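PDB 5IZD: D-glyceraldehyde dehydrogenase (NADP(+)) from Thermoplasma acidophilum, which oxidises D-glyceraldehyde to D-glycerate with NADP(+) as the electron acceptor, a step of the non-phosphorylated Entner-Doudoroff pathway. Local coordinates for the interface of chains A and B. Coordinates in Å, arbitrary orientation; residue numbers count along the deposited sequence, not the author numbering. Chains: chain A/B, D-glyceraldehyde dehydrogenase (NADP(+)).

Contact 1: the interface of chains A and B. Residues chain A 432, 434, 441-442, 445; chain B 126, 132, 472, 474.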
loop_
_atom_site.group_PDB
_atom_site.type_symbol
_atom_site.label_atom_id
_atom_site.label_comp_id
_atom_site.label_asym_id
_atom_site.label_seq_id
_atom_site.Cartn_x
_atom_site.Cartn_y
_atom_site.Cartn_z
ATOM N N GLU A 432 1.513 20.940 6.188
ATOM C CA GLU A 432 2.844 21.025 5.578
ATOM C C GLU A 432 3.824 21.793 6.455
ATOM O O GLU A 432 3.515 22.901 6.925
ATOM C CB GLU A 432 2.798 21.665 4.179
ATOM C CG GLU A 432 1.816 20.995 3.254
ATOM C CD GLU A 432 1.705 21.626 1.887
ATOM O OE1 GLU A 432 1.271 20.863 0.996
ATOM O OE2 GLU A 432 1.935 22.870 1.685
ATOM N N TYR A 434 7.724 23.067 6.094
ATOM C CA TYR A 434 8.890 23.279 5.265
ATOM C C TYR A 434 10.081 23.616 6.182
ATOM O O TYR A 434 10.112 24.623 6.914
ATOM C CB TYR A 434 8.627 24.410 4.221
ATOM C CG TYR A 434 7.556 24.062 3.201
ATOM C CD1 TYR A 434 7.860 23.338 2.042
ATOM C CD2 TYR A 434 6.226 24.474 3.383
ATOM C CE1 TYR A 434 6.878 22.996 1.117
ATOM C CE2 TYR A 434 5.237 24.149 2.462
ATOM C CZ TYR A 434 5.568 23.382 1.346
ATOM O OH TYR A 434 4.579 23.061 0.431
ATOM N N GLU A 441 4.571 23.316 -2.648
ATOM C CA GLU A 441 4.329 21.858 -2.521
ATOM C C GLU A 441 4.620 21.142 -3.832
ATOM O O GLU A 441 4.507 21.734 -4.917
ATOM C CB GLU A 441 2.882 21.544 -2.081
ATOM C CG GLU A 441 1.753 21.841 -3.106
ATOM C CD GLU A 441 1.427 23.324 -3.283
ATOM O OE1 GLU A 441 2.011 24.213 -2.630
ATOM O OE2 GLU A 441 0.547 23.633 -4.076
ATOM N N ALA A 442 4.958 19.859 -3.733
ATOM C CA ALA A 442 5.251 19.065 -4.902
ATOM C C ALA A 442 4.047 18.166 -5.160
ATOM O O ALA A 442 3.246 17.896 -4.255
ATOM C CB ALA A 442 6.522 18.231 -4.717
ATOM N N GLY A 445 3.600 15.223 -2.960
ATOM C CA GLY A 445 3.057 15.547 -1.634
ATOM C C GLY A 445 1.545 15.506 -1.493
ATOM O O GLY A 445 0.851 15.617 -2.456
ATOM N N THR B 126 12.437 17.370 -4.457
ATOM C CA THR B 126 12.761 18.034 -5.739
ATOM C C THR B 126 14.254 18.137 -5.995
ATOM O O THR B 126 14.671 18.817 -6.902
ATOM C CB THR B 126 12.122 19.431 -5.785
ATOM O OG1 THR B 126 12.447 20.157 -4.603
ATOM C CG2 THR B 126 10.636 19.271 -5.790
ATOM N N ILE B 132 10.503 14.261 1.286
ATOM C CA ILE B 132 9.202 14.566 1.858
ATOM C C ILE B 132 8.792 13.396 2.771
ATOM O O ILE B 132 8.609 12.264 2.312
ATOM C CB ILE B 132 8.148 14.822 0.795
ATOM C CG1 ILE B 132 8.668 15.915 -0.188
ATOM C CG2 ILE B 132 6.814 15.250 1.429
ATOM C CD1 ILE B 132 7.833 16.129 -1.430
ATOM N N ASN B 472 2.828 16.376 5.980
ATOM C CA ASN B 472 4.075 16.344 5.202
ATOM C C ASN B 472 5.143 17.223 5.868
ATOM O O ASN B 472 4.858 18.368 6.325
ATOM C CB ASN B 472 3.906 16.858 3.761
ATOM C CG ASN B 472 2.692 16.289 3.032
ATOM O OD1 ASN B 472 2.800 15.431 2.169
ATOM N ND2 ASN B 472 1.527 16.798 3.373
ATOM N N TYR B 474 8.808 18.594 4.587
ATOM C CA TYR B 474 9.677 18.802 3.446
ATOM C C TYR B 474 10.951 19.229 4.069
ATOM O O TYR B 474 11.003 20.361 4.622
ATOM C CB TYR B 474 9.174 19.972 2.526
ATOM C CG TYR B 474 8.004 19.669 1.617
ATOM C CD1 TYR B 474 6.751 19.423 2.132
ATOM C CD2 TYR B 474 8.151 19.618 0.245
ATOM C CE1 TYR B 474 5.659 19.145 1.322
ATOM C CE2 TYR B 474 7.072 19.349 -0.603
ATOM C CZ TYR B 474 5.815 19.120 -0.057
ATOM O OH TYR B 474 4.731 18.837 -0.872
HETATM O O HOH W 1 2.311 18.611 -0.057
#

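Contact 2: the interface of chains A and B. Residues chain A 235, 238-239, 241; chain B 231, 234-235.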
loop_
_atom_site.group_PDB
_atom_site.type_symbol
_atom_site.label_atom_id
_atom_site.label_comp_id
_atom_site.label_asym_id
_atom_site.label_seq_id
_atom_site.Cartn_x
_atom_site.Cartn_y
_atom_site.Cartn_z
ATOM N N GLN A 235 -22.190 23.118 3.563
ATOM C CA GLN A 235 -23.612 23.183 3.952
ATOM C C GLN A 235 -24.564 22.767 2.809
ATOM O O GLN A 235 -25.473 21.964 3.029
ATOM C CB GLN A 235 -23.980 24.585 4.396
ATOM C CG GLN A 235 -23.351 25.005 5.715
ATOM C CD GLN A 235 -23.308 26.524 5.817
ATOM O OE1 GLN A 235 -23.887 27.210 4.993
ATOM N NE2 GLN A 235 -22.586 27.045 6.811
ATOM N N SER A 238 -24.718 19.065 1.711
ATOM C CA SER A 238 -25.515 18.188 2.560
ATOM C C SER A 238 -26.716 17.620 1.776
ATOM O O SER A 238 -27.152 16.536 2.059
ATOM C CB SER A 238 -25.916 18.884 3.861
ATOM O OG SER A 238 -27.038 19.742 3.718
ATOM N N ALA A 239 -27.213 18.339 0.758
ATOM C CA ALA A 239 -28.304 17.837 -0.091
ATOM C C ALA A 239 -28.003 16.570 -0.908
ATOM O O ALA A 239 -28.888 15.834 -1.201
ATOM C CB ALA A 239 -28.795 18.917 -1.021
ATOM N N MET A 241 -24.882 14.660 -0.428
ATOM C CA MET A 241 -23.767 13.948 0.181
ATOM C C MET A 241 -22.570 13.809 -0.749
ATOM O O MET A 241 -21.836 12.826 -0.672
ATOM C CB MET A 241 -24.218 12.559 0.720
ATOM C CG MET A 241 -25.015 12.681 1.986
ATOM S SD MET A 241 -23.917 13.013 3.384
ATOM C CE MET A 241 -25.081 13.919 4.393
ATOM N N GLN B 231 -27.430 14.684 7.252
ATOM C CA GLN B 231 -27.457 15.938 6.508
ATOM C C GLN B 231 -27.251 17.119 7.431
ATOM O O GLN B 231 -26.434 17.999 7.140
ATOM C CB GLN B 231 -28.767 16.070 5.766
ATOM C CG GLN B 231 -28.913 15.085 4.634
ATOM C CD GLN B 231 -30.241 15.274 3.887
ATOM O OE1 GLN B 231 -31.328 15.114 4.449
ATOM N NE2 GLN B 231 -30.150 15.595 2.634
ATOM N N MET B 234 -23.554 17.335 8.668
ATOM C CA MET B 234 -22.721 17.942 7.647
ATOM C C MET B 234 -22.892 19.479 7.519
ATOM O O MET B 234 -21.893 20.221 7.346
ATOM C CB MET B 234 -23.008 17.286 6.317
ATOM C CG MET B 234 -22.009 17.597 5.262
ATOM S SD MET B 234 -22.302 16.493 3.873
ATOM C CE MET B 234 -21.036 17.109 2.760
ATOM N N GLN B 235 -24.128 19.952 7.630
ATOM C CA GLN B 235 -24.409 21.393 7.716
ATOM C C GLN B 235 -23.736 22.042 8.920
ATOM O O GLN B 235 -23.006 22.999 8.776
ATOM C CB GLN B 235 -25.924 21.639 7.791
ATOM C CG GLN B 235 -26.664 21.441 6.453
ATOM C CD GLN B 235 -28.160 21.132 6.609
ATOM O OE1 GLN B 235 -28.785 21.527 7.603
ATOM N NE2 GLN B 235 -28.720 20.395 5.662
#

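Contact 1: the interface of chains A and B
A:Tyr434 and B:Tyr474 pack side chain against side chain where strand 432-435 of one subunit runs parallel to strand 468-476 of the other, a sheet continued across subunits as is typical of the aldehyde dehydrogenase family. The strands pair through beta bridges of A:Glu432 with B:Asn472 and of A:Tyr434 with B:Tyr474. Both tyrosines point the same way, each with CG anti to its carbonyl carbon (chi1 -65° in A:Tyr434, -77° in B:Tyr474), which sets the rings alongside one another but tilted. The A:Tyr434 edge carbon CE1 sits over the centre of the B:Tyr474 ring, 3.5 Å from its CG. Against the opposite face lies CG1 of B:Ile132, nearer the rim, so the B:Tyr474 ring is sandwiched and unlikely to tilt further. Its phenol oxygen OH accepts a nearly straight bond (166° at H) from the backbone N of A:Ala442 at 3.0 Å.

Packing is looser around this clamp. B:Ile132 CD1 reaches the methyl CB of A:Ala442 only at 4.1 Å, and B:Thr126 CG2 stays 4.4 Å from the same methyl. On the hydrated side, a water in the plane of the B:Tyr474 ring lies 2.6 Å from the phenol OH and 2.7 Å from the carboxylate OE1 of A:Glu432. The other carboxylate oxygen, OE2, takes a bond from A:Tyr434 OH at 2.9 Å, arriving from above the carboxylate plane, which helps to position both groups.

Contact 2: the interface of chains A and B
A:Met241 and B:Met234 meet at the apolar centre of this subunit contact in an aldehyde dehydrogenase, where helix 227-236 of chain B packs against the 3-10 turn 237-239 of chain A and the loop after it. The two thioether chains run antiparallel alongside one another, and the terminal methyl CE of A:Met241 lies 3.8 Å from B:Met234 SD. That methyl also rests on the helix backbone at B:Gln231 CA. A bend at chi2 (-77°) folds the A:Met241 chain, whereas B:Met234 is extended and brings its sulfur SD to 3.9 Å from A:Ser238 CA.

Outward from the sulfurs, A:Ser238 presses its CB against the aliphatic CG of B:Gln235, at 3.7 Å. Its hydroxyl then begins the polar rim. Placed between the backbone N and the carbonyl carbon (chi1 81°), OG donates to the backbone O of A:Gln235 at 2.8 Å, nearly along the C=O axis, and accepts from the amide NE2 of B:Gln235 at 2.7 Å. The latter bond is almost straight (169° at H), with OG lying in the glutamine's amide plane. An alanine here would keep the CB contact but would probably leave the B:Gln235 amide without its acceptor and freer to turn.

A second glutamine, one helical turn earlier, reaches the serine's backbone: B:Gln231 NE2 donates to A:Ser238 O at 3.2 Å. Its donor stands above the carbonyl plane, although the oxygen lies close to the glutamine's own amide plane.

Contact 1 and contact 2 lie about 32 Å apart between the centres of their C-alpha atoms, and they share no residue. Contact 1 draws mainly on strands 432-435 and 468-476, contact 2 on helix 227-236 and the 3-10 turn that follows. Because the A-B interface is two-fold symmetric, each has a twin with the chains exchanged, so both kinds of attachment act twice in the pair. Their centres are about 13 and 16 Å from A:Glu247, the predicted proton acceptor, which suggests that subunit pairing may help to steady the surroundings of the active site in this tetramer, a dimer of dimers.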